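Local coordinates for TPR repeat-containing protein YrrB (Bacillus subtilis, PDB 2Q7F) that may mediate the assembly of complexes among RNA sulfuration components, RNA-processing components and aminoacyl-tRNA synthetases, at residues Y80-A83 with L84-D87; L127-M130 with L131-L135; L148-A151 with V152-N155; P190-A193 with D194-Y197. All coordinates share one frame; numbering follows the deposited sequence.

Interaction 1. Residues Y80-A83 with L84-D87; sequences YDKA and LELD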
ATOM      1  N   TYR A  80     -10.198 -17.366   8.518  1.00 44.20           N
ATOM      2  CA  TYR A  80      -8.780 -17.036   8.754  1.00 43.87           C
ATOM      3  C   TYR A  80      -8.436 -17.304  10.204  1.00 44.18           C
ATOM      4  O   TYR A  80      -7.364 -17.830  10.502  1.00 44.36           O
ATOM      5  CB  TYR A  80      -8.453 -15.576   8.423  1.00 43.16           C
ATOM      6  CG  TYR A  80      -8.528 -15.217   6.960  1.00 43.30           C
ATOM      7  CD1 TYR A  80      -7.793 -15.941   5.988  1.00 42.47           C
ATOM      8  CD2 TYR A  80      -9.322 -14.147   6.529  1.00 41.61           C
ATOM      9  CE1 TYR A  80      -7.868 -15.605   4.631  1.00 39.80           C
ATOM     10  CE2 TYR A  80      -9.401 -13.806   5.171  1.00 40.23           C
ATOM     11  CZ  TYR A  80      -8.674 -14.535   4.239  1.00 41.34           C
ATOM     12  OH  TYR A  80      -8.758 -14.189   2.908  1.00 42.95           O
ATOM     13  N   ASP A  81      -9.355 -16.952  11.100  1.00 44.66           N
ATOM     14  CA  ASP A  81      -9.182 -17.207  12.524  1.00 45.28           C
ATOM     15  C   ASP A  81      -8.919 -18.696  12.759  1.00 45.82           C
ATOM     16  O   ASP A  81      -7.957 -19.068  13.421  1.00 45.89           O
ATOM     17  CB  ASP A  81     -10.403 -16.734  13.317  1.00 45.00           C
ATOM     18  CG  ASP A  81     -10.191 -16.806  14.812  1.00 45.21           C
ATOM     19  OD1 ASP A  81     -10.796 -17.686  15.457  1.00 46.82           O
ATOM     20  OD2 ASP A  81      -9.411 -16.000  15.348  1.00 45.17           O
ATOM     21  N   LYS A  82      -9.768 -19.534  12.181  1.00 46.66           N
ATOM     22  CA  LYS A  82      -9.650 -20.979  12.293  1.00 47.53           C
ATOM     23  C   LYS A  82      -8.310 -21.508  11.767  1.00 47.70           C
ATOM     24  O   LYS A  82      -7.661 -22.332  12.410  1.00 47.77           O
ATOM     25  CB  LYS A  82     -10.831 -21.654  11.579  1.00 47.92           C
ATOM     26  CG  LYS A  82     -10.890 -23.191  11.712  1.00 48.66           C
ATOM     27  CD  LYS A  82     -10.844 -23.675  13.158  1.00 48.60           C
ATOM     28  CE  LYS A  82     -10.679 -25.185  13.181  1.00 50.94           C
ATOM     29  NZ  LYS A  82     -10.739 -25.735  14.558  1.00 51.72           N
ATOM     30  N   ALA A  83      -7.897 -21.017  10.606  1.00 48.27           N
ATOM     31  CA  ALA A  83      -6.615 -21.390  10.022  1.00 48.93           C
ATOM     32  C   ALA A  83      -5.451 -21.091  10.970  1.00 49.51           C
ATOM     33  O   ALA A  83      -4.556 -21.923  11.129  1.00 49.70           O
ATOM     34  CB  ALA A  83      -6.419 -20.684   8.702  1.00 48.75           C
ATOM     35  N   LEU A  84      -5.487 -19.914  11.603  1.00 50.15           N
ATOM     36  CA  LEU A  84      -4.438 -19.444  12.519  1.00 50.61           C
ATOM     37  C   LEU A  84      -4.444 -20.182  13.852  1.00 51.27           C
ATOM     38  O   LEU A  84      -3.433 -20.245  14.559  1.00 51.66           O
ATOM     39  CB  LEU A  84      -4.587 -17.940  12.757  1.00 50.41           C
ATOM     40  CG  LEU A  84      -4.301 -17.059  11.538  1.00 50.41           C
ATOM     41  CD1 LEU A  84      -4.730 -15.616  11.753  1.00 50.18           C
ATOM     42  CD2 LEU A  84      -2.827 -17.153  11.139  1.00 50.71           C
ATOM     43  N   GLU A  85      -5.604 -20.725  14.191  1.00 51.87           N
ATOM     44  CA  GLU A  85      -5.766 -21.558  15.355  1.00 52.73           C
ATOM     45  C   GLU A  85      -5.138 -22.932  15.081  1.00 52.82           C
ATOM     46  O   GLU A  85      -4.771 -23.645  16.007  1.00 52.71           O
ATOM     47  CB  GLU A  85      -7.257 -21.692  15.650  1.00 53.01           C
ATOM     48  CG  GLU A  85      -7.595 -22.119  17.063  1.00 54.99           C
ATOM     49  CD  GLU A  85      -7.734 -23.631  17.203  1.00 57.35           C
ATOM     50  OE1 GLU A  85      -8.578 -24.240  16.497  1.00 58.59           O
ATOM     51  OE2 GLU A  85      -7.000 -24.209  18.034  1.00 58.88           O
ATOM     52  N   LEU A  86      -5.022 -23.297  13.806  1.00 52.79           N
ATOM     53  CA  LEU A  86      -4.458 -24.576  13.420  1.00 52.77           C
ATOM     54  C   LEU A  86      -2.978 -24.452  13.130  1.00 53.10           C
ATOM     55  O   LEU A  86      -2.187 -25.291  13.550  1.00 53.62           O
ATOM     56  CB  LEU A  86      -5.166 -25.127  12.188  1.00 52.88           C
ATOM     57  CG  LEU A  86      -6.596 -25.657  12.295  1.00 52.67           C
ATOM     58  CD1 LEU A  86      -7.086 -25.990  10.906  1.00 52.57           C
ATOM     59  CD2 LEU A  86      -6.705 -26.866  13.222  1.00 51.82           C
ATOM     60  N   ASP A  87      -2.612 -23.415  12.388  1.00 53.09           N
ATOM     61  CA  ASP A  87      -1.228 -23.115  12.087  1.00 52.96           C
ATOM     62  C   ASP A  87      -1.055 -21.625  12.272  1.00 52.84           C
ATOM     63  O   ASP A  87      -1.422 -20.841  11.394  1.00 53.18           O
ATOM     64  CB  ASP A  87      -0.877 -23.519  10.647  1.00 53.01           C
ATOM     65  CG  ASP A  87       0.563 -23.158  10.252  1.00 53.76           C
ATOM     66  OD1 ASP A  87       1.365 -22.783  11.134  1.00 54.08           O
ATOM     67  OD2 ASP A  87       0.899 -23.253   9.047  1.00 54.47           O
TER

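Interaction 2. Residues L127-M130 with L131-L135; sequences LFYM and LGTVL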
ATOM      1  N   LEU A 127       2.963  -7.402  -0.347  1.00 51.04           N
ATOM      2  CA  LEU A 127       2.948  -7.304   1.099  1.00 50.43           C
ATOM      3  C   LEU A 127       3.681  -6.070   1.586  1.00 50.18           C
ATOM      4  O   LEU A 127       3.172  -5.354   2.451  1.00 49.83           O
ATOM      5  CB  LEU A 127       3.533  -8.548   1.766  1.00 50.34           C
ATOM      6  CG  LEU A 127       3.724  -8.429   3.292  1.00 50.51           C
ATOM      7  CD1 LEU A 127       2.385  -8.319   4.078  1.00 49.17           C
ATOM      8  CD2 LEU A 127       4.581  -9.562   3.836  1.00 50.40           C
ATOM      9  N   PHE A 128       4.875  -5.829   1.047  1.00 49.70           N
ATOM     10  CA  PHE A 128       5.637  -4.656   1.442  1.00 49.64           C
ATOM     11  C   PHE A 128       4.865  -3.382   1.106  1.00 49.54           C
ATOM     12  O   PHE A 128       4.933  -2.386   1.839  1.00 49.41           O
ATOM     13  CB  PHE A 128       7.024  -4.646   0.798  1.00 49.67           C
ATOM     14  CG  PHE A 128       7.944  -5.723   1.314  1.00 50.04           C
ATOM     15  CD1 PHE A 128       8.036  -5.991   2.678  1.00 50.26           C
ATOM     16  CD2 PHE A 128       8.739  -6.463   0.433  1.00 51.10           C
ATOM     17  CE1 PHE A 128       8.885  -6.994   3.159  1.00 50.20           C
ATOM     18  CE2 PHE A 128       9.601  -7.464   0.904  1.00 50.26           C
ATOM     19  CZ  PHE A 128       9.672  -7.727   2.269  1.00 50.20           C
ATOM     20  N   TYR A 129       4.104  -3.444   0.017  1.00 49.38           N
ATOM     21  CA  TYR A 129       3.277  -2.330  -0.422  1.00 49.37           C
ATOM     22  C   TYR A 129       2.128  -2.068   0.548  1.00 49.11           C
ATOM     23  O   TYR A 129       1.962  -0.948   1.032  1.00 49.09           O
ATOM     24  CB  TYR A 129       2.733  -2.565  -1.836  1.00 49.57           C
ATOM     25  CG  TYR A 129       1.763  -1.489  -2.276  1.00 50.38           C
ATOM     26  CD1 TYR A 129       2.225  -0.231  -2.675  1.00 49.99           C
ATOM     27  CD2 TYR A 129       0.380  -1.723  -2.278  1.00 49.85           C
ATOM     28  CE1 TYR A 129       1.343   0.766  -3.066  1.00 50.35           C
ATOM     29  CE2 TYR A 129      -0.506  -0.738  -2.677  1.00 50.08           C
ATOM     30  CZ  TYR A 129      -0.017   0.508  -3.067  1.00 50.91           C
ATOM     31  OH  TYR A 129      -0.887   1.503  -3.458  1.00 51.90           O
ATOM     32  N   MET A 130       1.335  -3.099   0.817  1.00 48.78           N
ATOM     33  CA  MET A 130       0.176  -2.954   1.691  1.00 48.52           C
ATOM     34  C   MET A 130       0.618  -2.484   3.073  1.00 48.57           C
ATOM     35  O   MET A 130      -0.020  -1.615   3.681  1.00 48.53           O
ATOM     36  CB  MET A 130      -0.603  -4.267   1.784  1.00 48.43           C
ATOM     37  CG  MET A 130      -1.249  -4.722   0.470  1.00 48.12           C
ATOM     38  SD  MET A 130      -2.409  -3.535  -0.248  1.00 46.48           S
ATOM     39  CE  MET A 130      -3.769  -3.645   0.922  1.00 46.12           C
ATOM     40  N   LEU A 131       1.727  -3.041   3.550  1.00 48.52           N
ATOM     41  CA  LEU A 131       2.275  -2.649   4.840  1.00 49.09           C
ATOM     42  C   LEU A 131       2.777  -1.208   4.787  1.00 49.46           C
ATOM     43  O   LEU A 131       2.390  -0.394   5.615  1.00 49.69           O
ATOM     44  CB  LEU A 131       3.373  -3.612   5.310  1.00 48.84           C
ATOM     45  CG  LEU A 131       4.053  -3.328   6.652  1.00 48.87           C
ATOM     46  CD1 LEU A 131       3.044  -3.144   7.811  1.00 48.23           C
ATOM     47  CD2 LEU A 131       5.059  -4.441   6.960  1.00 48.79           C
ATOM     48  N   GLY A 132       3.610  -0.897   3.801  1.00 49.92           N
ATOM     49  CA  GLY A 132       4.081   0.466   3.603  1.00 50.65           C
ATOM     50  C   GLY A 132       2.928   1.452   3.630  1.00 51.22           C
ATOM     51  O   GLY A 132       2.912   2.385   4.438  1.00 51.63           O
ATOM     52  N   THR A 133       1.940   1.225   2.774  1.00 51.52           N
ATOM     53  CA  THR A 133       0.837   2.172   2.630  1.00 52.37           C
ATOM     54  C   THR A 133       0.001   2.320   3.909  1.00 52.53           C
ATOM     55  O   THR A 133      -0.394   3.427   4.285  1.00 52.53           O
ATOM     56  CB  THR A 133      -0.056   1.819   1.440  1.00 52.36           C
ATOM     57  OG1 THR A 133       0.778   1.499   0.321  1.00 53.10           O
ATOM     58  CG2 THR A 133      -0.936   3.015   1.067  1.00 52.65           C
ATOM     59  N   VAL A 134      -0.247   1.202   4.576  1.00 52.74           N
ATOM     60  CA  VAL A 134      -0.987   1.223   5.823  1.00 53.04           C
ATOM     61  C   VAL A 134      -0.190   1.974   6.891  1.00 53.42           C
ATOM     62  O   VAL A 134      -0.755   2.736   7.677  1.00 53.93           O
ATOM     63  CB  VAL A 134      -1.402  -0.218   6.248  1.00 53.09           C
ATOM     64  CG1 VAL A 134      -1.615  -0.333   7.749  1.00 52.99           C
ATOM     65  CG2 VAL A 134      -2.667  -0.633   5.487  1.00 52.46           C
ATOM     66  N   LEU A 135       1.125   1.792   6.893  1.00 53.65           N
ATOM     67  CA  LEU A 135       1.978   2.525   7.806  1.00 53.87           C
ATOM     68  C   LEU A 135       1.896   4.030   7.559  1.00 54.57           C
ATOM     69  O   LEU A 135       2.072   4.818   8.484  1.00 54.50           O
ATOM     70  CB  LEU A 135       3.412   2.031   7.708  1.00 53.48           C
ATOM     71  CG  LEU A 135       3.666   0.763   8.509  1.00 52.57           C
ATOM     72  CD1 LEU A 135       4.985   0.184   8.105  1.00 52.57           C
ATOM     73  CD2 LEU A 135       3.636   1.043  10.007  1.00 52.86           C
TER

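Interaction 3. Residues L148-A151 with V152-N155; sequences LQRA and VELN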
ATOM      1  N   LEU A 148       8.330   0.383   1.790  1.00 49.64           N
ATOM      2  CA  LEU A 148       8.034   1.058   0.530  1.00 49.75           C
ATOM      3  C   LEU A 148       9.241   1.070  -0.394  1.00 49.89           C
ATOM      4  O   LEU A 148       9.095   0.902  -1.606  1.00 49.67           O
ATOM      5  CB  LEU A 148       7.552   2.487   0.758  1.00 49.41           C
ATOM      6  CG  LEU A 148       6.089   2.640   1.151  1.00 49.68           C
ATOM      7  CD1 LEU A 148       5.767   4.112   1.359  1.00 49.65           C
ATOM      8  CD2 LEU A 148       5.159   2.012   0.117  1.00 48.77           C
ATOM      9  N   GLN A 149      10.425   1.274   0.187  1.00 50.13           N
ATOM     10  CA  GLN A 149      11.677   1.223  -0.564  1.00 50.98           C
ATOM     11  C   GLN A 149      11.800  -0.130  -1.235  1.00 50.88           C
ATOM     12  O   GLN A 149      12.185  -0.231  -2.402  1.00 50.80           O
ATOM     13  CB  GLN A 149      12.890   1.457   0.355  1.00 50.97           C
ATOM     14  CG  GLN A 149      14.225   1.523  -0.397  1.00 51.74           C
ATOM     15  CD  GLN A 149      15.415   1.808   0.507  1.00 51.79           C
ATOM     16  OE1 GLN A 149      15.779   0.989   1.358  1.00 52.87           O
ATOM     17  NE2 GLN A 149      16.036   2.970   0.316  1.00 51.64           N
ATOM     18  N   ARG A 150      11.453  -1.162  -0.476  1.00 51.03           N
ATOM     19  CA  ARG A 150      11.600  -2.528  -0.916  1.00 51.36           C
ATOM     20  C   ARG A 150      10.643  -2.859  -2.056  1.00 51.60           C
ATOM     21  O   ARG A 150      11.057  -3.454  -3.047  1.00 51.70           O
ATOM     22  CB  ARG A 150      11.419  -3.477   0.263  1.00 51.29           C
ATOM     23  CG  ARG A 150      11.876  -4.899   0.003  1.00 51.92           C
ATOM     24  CD  ARG A 150      13.275  -4.974  -0.585  1.00 51.30           C
ATOM     25  NE  ARG A 150      13.508  -6.314  -1.090  1.00 51.90           N
ATOM     26  CZ  ARG A 150      14.457  -6.646  -1.957  1.00 52.44           C
ATOM     27  NH1 ARG A 150      15.286  -5.727  -2.438  1.00 52.16           N
ATOM     28  NH2 ARG A 150      14.567  -7.908  -2.343  1.00 51.27           N
ATOM     29  N   ALA A 151       9.378  -2.455  -1.914  1.00 51.79           N
ATOM     30  CA  ALA A 151       8.349  -2.659  -2.943  1.00 52.15           C
ATOM     31  C   ALA A 151       8.758  -2.102  -4.310  1.00 52.51           C
ATOM     32  O   ALA A 151       8.480  -2.707  -5.344  1.00 52.26           O
ATOM     33  CB  ALA A 151       7.024  -2.033  -2.500  1.00 52.09           C
ATOM     34  N   VAL A 152       9.396  -0.936  -4.301  1.00 53.10           N
ATOM     35  CA  VAL A 152       9.939  -0.350  -5.512  1.00 53.70           C
ATOM     36  C   VAL A 152      11.030  -1.269  -6.056  1.00 54.43           C
ATOM     37  O   VAL A 152      10.954  -1.701  -7.198  1.00 54.74           O
ATOM     38  CB  VAL A 152      10.474   1.082  -5.274  1.00 53.61           C
ATOM     39  CG1 VAL A 152      11.169   1.611  -6.524  1.00 53.08           C
ATOM     40  CG2 VAL A 152       9.335   2.001  -4.852  1.00 53.11           C
ATOM     41  N   GLU A 153      12.017  -1.596  -5.228  1.00 55.18           N
ATOM     42  CA  GLU A 153      13.100  -2.495  -5.642  1.00 56.14           C
ATOM     43  C   GLU A 153      12.565  -3.773  -6.279  1.00 56.30           C
ATOM     44  O   GLU A 153      12.989  -4.151  -7.372  1.00 56.47           O
ATOM     45  CB  GLU A 153      14.015  -2.833  -4.464  1.00 55.96           C
ATOM     46  CG  GLU A 153      14.819  -1.648  -3.960  1.00 56.70           C
ATOM     47  CD  GLU A 153      15.589  -1.943  -2.679  1.00 57.24           C
ATOM     48  OE1 GLU A 153      15.899  -3.129  -2.407  1.00 57.93           O
ATOM     49  OE2 GLU A 153      15.891  -0.974  -1.948  1.00 59.11           O
ATOM     50  N   LEU A 154      11.615  -4.413  -5.601  1.00 56.70           N
ATOM     51  CA  LEU A 154      11.046  -5.683  -6.059  1.00 56.98           C
ATOM     52  C   LEU A 154      10.122  -5.552  -7.270  1.00 57.05           C
ATOM     53  O   LEU A 154       9.737  -6.552  -7.871  1.00 57.29           O
ATOM     54  CB  LEU A 154      10.311  -6.392  -4.916  1.00 56.84           C
ATOM     55  CG  LEU A 154      11.153  -7.177  -3.909  1.00 56.86           C
ATOM     56  CD1 LEU A 154      10.230  -7.870  -2.909  1.00 56.41           C
ATOM     57  CD2 LEU A 154      12.060  -8.190  -4.597  1.00 56.08           C
ATOM     58  N   ASN A 155       9.754  -4.322  -7.607  1.00 57.22           N
ATOM     59  CA  ASN A 155       8.935  -4.047  -8.780  1.00 57.51           C
ATOM     60  C   ASN A 155       9.124  -2.586  -9.149  1.00 57.62           C
ATOM     61  O   ASN A 155       8.422  -1.692  -8.663  1.00 57.44           O
ATOM     62  CB  ASN A 155       7.461  -4.399  -8.535  1.00 57.77           C
ATOM     63  CG  ASN A 155       6.578  -4.162  -9.758  1.00 58.93           C
ATOM     64  OD1 ASN A 155       6.928  -3.407 -10.673  1.00 61.11           O
ATOM     65  ND2 ASN A 155       5.414  -4.801  -9.768  1.00 59.39           N
TER

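Interaction 4. Residues P190-A193 with D194-Y197; sequences PGHA and DAFY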
ATOM      1  N   PRO A 190       2.899   9.830 -17.329  1.00 63.47           N
ATOM      2  CA  PRO A 190       2.965  11.284 -17.518  1.00 63.22           C
ATOM      3  C   PRO A 190       1.640  12.004 -17.210  1.00 62.94           C
ATOM      4  O   PRO A 190       1.605  13.236 -17.161  1.00 63.05           O
ATOM      5  CB  PRO A 190       3.349  11.433 -18.993  1.00 63.03           C
ATOM      6  CG  PRO A 190       2.851  10.193 -19.651  1.00 63.23           C
ATOM      7  CD  PRO A 190       2.754   9.106 -18.607  1.00 63.59           C
ATOM      8  N   GLY A 191       0.572  11.238 -16.997  1.00 62.52           N
ATOM      9  CA  GLY A 191      -0.721  11.804 -16.626  1.00 62.03           C
ATOM     10  C   GLY A 191      -0.862  11.904 -15.120  1.00 61.77           C
ATOM     11  O   GLY A 191      -1.952  12.172 -14.607  1.00 61.79           O
ATOM     12  N   HIS A 192       0.248  11.692 -14.414  1.00 61.27           N
ATOM     13  CA  HIS A 192       0.255  11.665 -12.955  1.00 60.76           C
ATOM     14  C   HIS A 192       0.422  13.064 -12.336  1.00 60.37           C
ATOM     15  O   HIS A 192       1.494  13.420 -11.837  1.00 60.08           O
ATOM     16  CB  HIS A 192       1.338  10.699 -12.447  1.00 60.79           C
ATOM     17  CG  HIS A 192       1.024  10.085 -11.118  1.00 60.60           C
ATOM     18  ND1 HIS A 192       1.142  10.774  -9.930  1.00 60.21           N
ATOM     19  CD2 HIS A 192       0.586   8.846 -10.792  1.00 60.35           C
ATOM     20  CE1 HIS A 192       0.797   9.984  -8.929  1.00 60.08           C
ATOM     21  NE2 HIS A 192       0.456   8.808  -9.426  1.00 60.14           N
ATOM     22  N   ALA A 193      -0.657  13.843 -12.367  1.00 60.13           N
ATOM     23  CA  ALA A 193      -0.670  15.205 -11.817  1.00 59.94           C
ATOM     24  C   ALA A 193      -0.172  15.290 -10.364  1.00 59.87           C
ATOM     25  O   ALA A 193       0.629  16.176 -10.034  1.00 59.56           O
ATOM     26  CB  ALA A 193      -2.067  15.815 -11.944  1.00 59.96           C
ATOM     27  N   ASP A 194      -0.646  14.370  -9.517  1.00 59.69           N
ATOM     28  CA  ASP A 194      -0.266  14.314  -8.101  1.00 59.59           C
ATOM     29  C   ASP A 194       1.241  14.332  -7.874  1.00 59.34           C
ATOM     30  O   ASP A 194       1.731  15.045  -6.991  1.00 59.02           O
ATOM     31  CB  ASP A 194      -0.856  13.074  -7.434  1.00 59.80           C
ATOM     32  CG  ASP A 194      -2.323  13.221  -7.137  1.00 60.64           C
ATOM     33  OD1 ASP A 194      -2.880  14.290  -7.456  1.00 62.43           O
ATOM     34  OD2 ASP A 194      -2.921  12.269  -6.588  1.00 61.29           O
ATOM     35  N   ALA A 195       1.960  13.541  -8.676  1.00 59.14           N
ATOM     36  CA  ALA A 195       3.415  13.460  -8.598  1.00 58.93           C
ATOM     37  C   ALA A 195       4.020  14.833  -8.823  1.00 58.85           C
ATOM     38  O   ALA A 195       4.805  15.305  -7.998  1.00 58.94           O
ATOM     39  CB  ALA A 195       3.961  12.463  -9.610  1.00 59.03           C
ATOM     40  N   PHE A 196       3.634  15.475  -9.929  1.00 58.70           N
ATOM     41  CA  PHE A 196       4.085  16.834 -10.237  1.00 58.43           C
ATOM     42  C   PHE A 196       3.814  17.807  -9.084  1.00 58.18           C
ATOM     43  O   PHE A 196       4.676  18.614  -8.736  1.00 57.82           O
ATOM     44  CB  PHE A 196       3.460  17.342 -11.542  1.00 58.53           C
ATOM     45  CG  PHE A 196       4.218  16.935 -12.782  1.00 58.92           C
ATOM     46  CD1 PHE A 196       3.644  16.074 -13.714  1.00 59.16           C
ATOM     47  CD2 PHE A 196       5.505  17.421 -13.022  1.00 58.83           C
ATOM     48  CE1 PHE A 196       4.341  15.700 -14.861  1.00 58.65           C
ATOM     49  CE2 PHE A 196       6.206  17.050 -14.162  1.00 58.32           C
ATOM     50  CZ  PHE A 196       5.624  16.189 -15.081  1.00 58.43           C
ATOM     51  N   TYR A 197       2.629  17.706  -8.484  1.00 58.17           N
ATOM     52  CA  TYR A 197       2.262  18.566  -7.360  1.00 58.29           C
ATOM     53  C   TYR A 197       3.170  18.328  -6.164  1.00 58.34           C
ATOM     54  O   TYR A 197       3.672  19.278  -5.556  1.00 58.35           O
ATOM     55  CB  TYR A 197       0.799  18.358  -6.954  1.00 58.46           C
ATOM     56  CG  TYR A 197       0.495  18.826  -5.545  1.00 58.63           C
ATOM     57  CD1 TYR A 197       0.387  20.190  -5.245  1.00 58.72           C
ATOM     58  CD2 TYR A 197       0.322  17.904  -4.512  1.00 58.42           C
ATOM     59  CE1 TYR A 197       0.110  20.622  -3.948  1.00 58.72           C
ATOM     60  CE2 TYR A 197       0.048  18.322  -3.220  1.00 58.71           C
ATOM     61  CZ  TYR A 197      -0.058  19.678  -2.945  1.00 58.81           C
ATOM     62  OH  TYR A 197      -0.332  20.077  -1.661  1.00 58.78           O
TER

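Interaction 1. Residues Y80-A83 with L84-D87
Leu-84 folds back on the carbonyl of Tyr-80, one helical turn earlier: Leu-84 N donates to Tyr-80 O at 3.0 Å, and Leu-84 CG stands 3.3 Å from that same oxygen. This is the tight side of helix 73-86. The Tyr-80 ring leads away from the 84-87 segment, and its OH is bonded to Asn-65 OD1. Ala-83 is buried, its methyl set against Ile-61 of helix 57-69. Ala-83 O is gripped twice: Asp-87 N reaches it at 2.8 Å, almost straight and in the carbonyl plane, while Leu-86 N, at 3.0 Å, comes from above that plane. Asp-87 OD1 accepts from Ser-89 N.

The Lys-82 and Glu-85 ends are looser. Lys-82 holds CG anti to its backbone N (chi1 -176°), and the bend at chi2 swings the chain along the helix. There NZ meets Glu-85 OE1 at 3.3 Å, nearly in line with its C-O bond, in a long salt bridge. Leu-86 CG lies 4.2 Å from Lys-82 CE, and both side chains also touch Tyr-60 of helix 57-69. Replacing Lys-82 with an alanine would probably leave the Glu-85 carboxylate without its positive mate and bare the flank of Leu-86.

With Leu-84 also touching Ala-93 and Tyr-94 of helix 91-103, this two-faced helix is the second of the antiparallel pair in TPR 2, a tetratricopeptide repeat.

Interaction 2. Residues L127-M130 with L131-L135
Thr-133 sets its hydroxyl over one face of the Tyr-129 ring, 3.5 Å above the plane and displaced toward the rim, with OG1 3.5 Å from Tyr-129 CE1. A chi1 of 175° lays the tyrosine ring forward along the helix above the next turn, where its OH is hydrogen-bonded to Glu-160 OE2. From the threonine side, OG1, beside its own backbone N, points back to Tyr-129 O, to which it donates at 2.8 Å. That oxygen takes two bonds: Thr-133 N arrives nearly in line with the carbonyl, at an N-H...O angle of 172°, and OG1 comes from above the carbonyl plane.

Helix 125-137 is the first helix of TPR 4, and Gly-132 is in keeping with the small residue that tetratricopeptide repeats place where the two helices of a pair come close. Gly-132 N binds Phe-128 O at 2.8 Å. The Phe-128 ring touches Tyr-147 and Arg-150 of helix 141-154.

Met-130, bent at chi2 and chi3, heads for Asn-99 and Val-102 of helix 91-103, while Val-134 CG2 rests 3.4 Å from Met-130 O. Without the Tyr-129 ring, as with an alanine here, the Thr-133 hydroxyl would probably lose its cover on one side and Glu-160 its phenol partner. Leu-131 packs CB against Leu-127 O at 3.4 Å, its side chain touching Glu-115.

Interaction 3. Residues L148-A151 with V152-N155
Successive i+4 backbone bonds carry the helix across this contact: Val-152 N to Leu-148 O at 3.3 Å, Glu-153 N to Gln-149 O at 3.1 Å and Leu-154 N to Arg-150 O at 2.8 Å. This is the closing part of helix 141-154, the second helix of the antiparallel pair that makes up the tetratricopeptide repeat TPR 4.

On its buried side Val-152 puts CG2 3.4 Å from Leu-148 O, and both residues pack on Phe-165 of helix 159-172. The Ala-151 methyl faces helix 125-137, near Tyr-129 N.

The outer side is built round Arg-150. A chi1 of -166° brings its CG beside the carbonyl carbon, and a bend at chi2 then draws the chain along the helix, where the guanidinium meets two residues in different ways. Leu-154 covers one face, with CD2 3.4 Å from Arg-150 NH2; Glu-153 comes to the edge. The guanidinium and carboxylate planes stand 81° apart, which rules out a flat two-pronged pairing. The salt bridge is therefore single, and probably damps the charge of both groups at this exposed surface. The other carboxylate oxygen turns back over the preceding turn, toward the extended Gln-149 chain, with Glu-153 OE2 3.4 Å from Gln-149 CG. Arg-150 NH1 meets Glu-153 OE1 at 2.7 Å, within the guanidinium plane and on the anti side of the carboxylate oxygen.

Interaction 4. Residues P190-A193 with D194-Y197
Pro-190 O approaches the edge of the Phe-196 ring, 4.3 Å from Phe-196 CE1, at the loop that leads from helix 176-188 into helix 193-205. This is an N-capped helix start, and it joins TPR 5 to TPR 6, two successive tetratricopeptide repeats. Gly-191 carries the chain onward, its carbonyl accepting a weak bond from Ala-193 N round the inverse gamma turn centred on His-192.

His-192 is the N-cap. With chi1 at -151° its ring swings forward under the first helical turn, and ND1 accepts from Ala-195 N at 3.1 Å. The amide lies exactly in the imidazole plane, at the ring's edge, although the bond is bent, its N-H...N angle being 140°. Such acceptance is consistent with an unprotonated ND1. Ala-195 N also makes a weak bond to His-192 O, so this first-turn amide is shared between side chain and backbone of one residue. The Ala-195 methyl packs 3.3 Å from His-192 ND1, and Asp-194 CB stands 3.8 Å from His-192 CE1; beyond these, the imidazole meets the ring of Phe-163.

Ala-193 is buried, its methyl on Ile-222 of helix 211-222, where the Phe-196 ring also rests, on Met-215 and Ala-219. The Ala-193 carbonyl begins the regular helical bonding: Tyr-197 N meets Ala-193 O at 3.0 Å, with an N-H...O angle of 158°.

Overall arrangement
Along the superhelical stack of TPR helices the four contacts follow one another in series. Interactions 2 and 3 are the only two that touch: they sit on the paired helices 125-137 and 141-154, centres about 11 Å apart, where Phe-128 CD2 packs 3.5 Å from Arg-150 CG and Gly-132 CA lies 3.8 Å from Leu-148 CG. The Arg-150 chain thus packs on Phe-128 while its guanidinium is bridged within interaction 3. Interactions 1 and 4 fall on opposite sides of the chain's centre, centres about 43 Å apart. Interaction 4 lies about 20 Å from interaction 3, centre to centre, and interaction 1 about 23 Å from interaction 2.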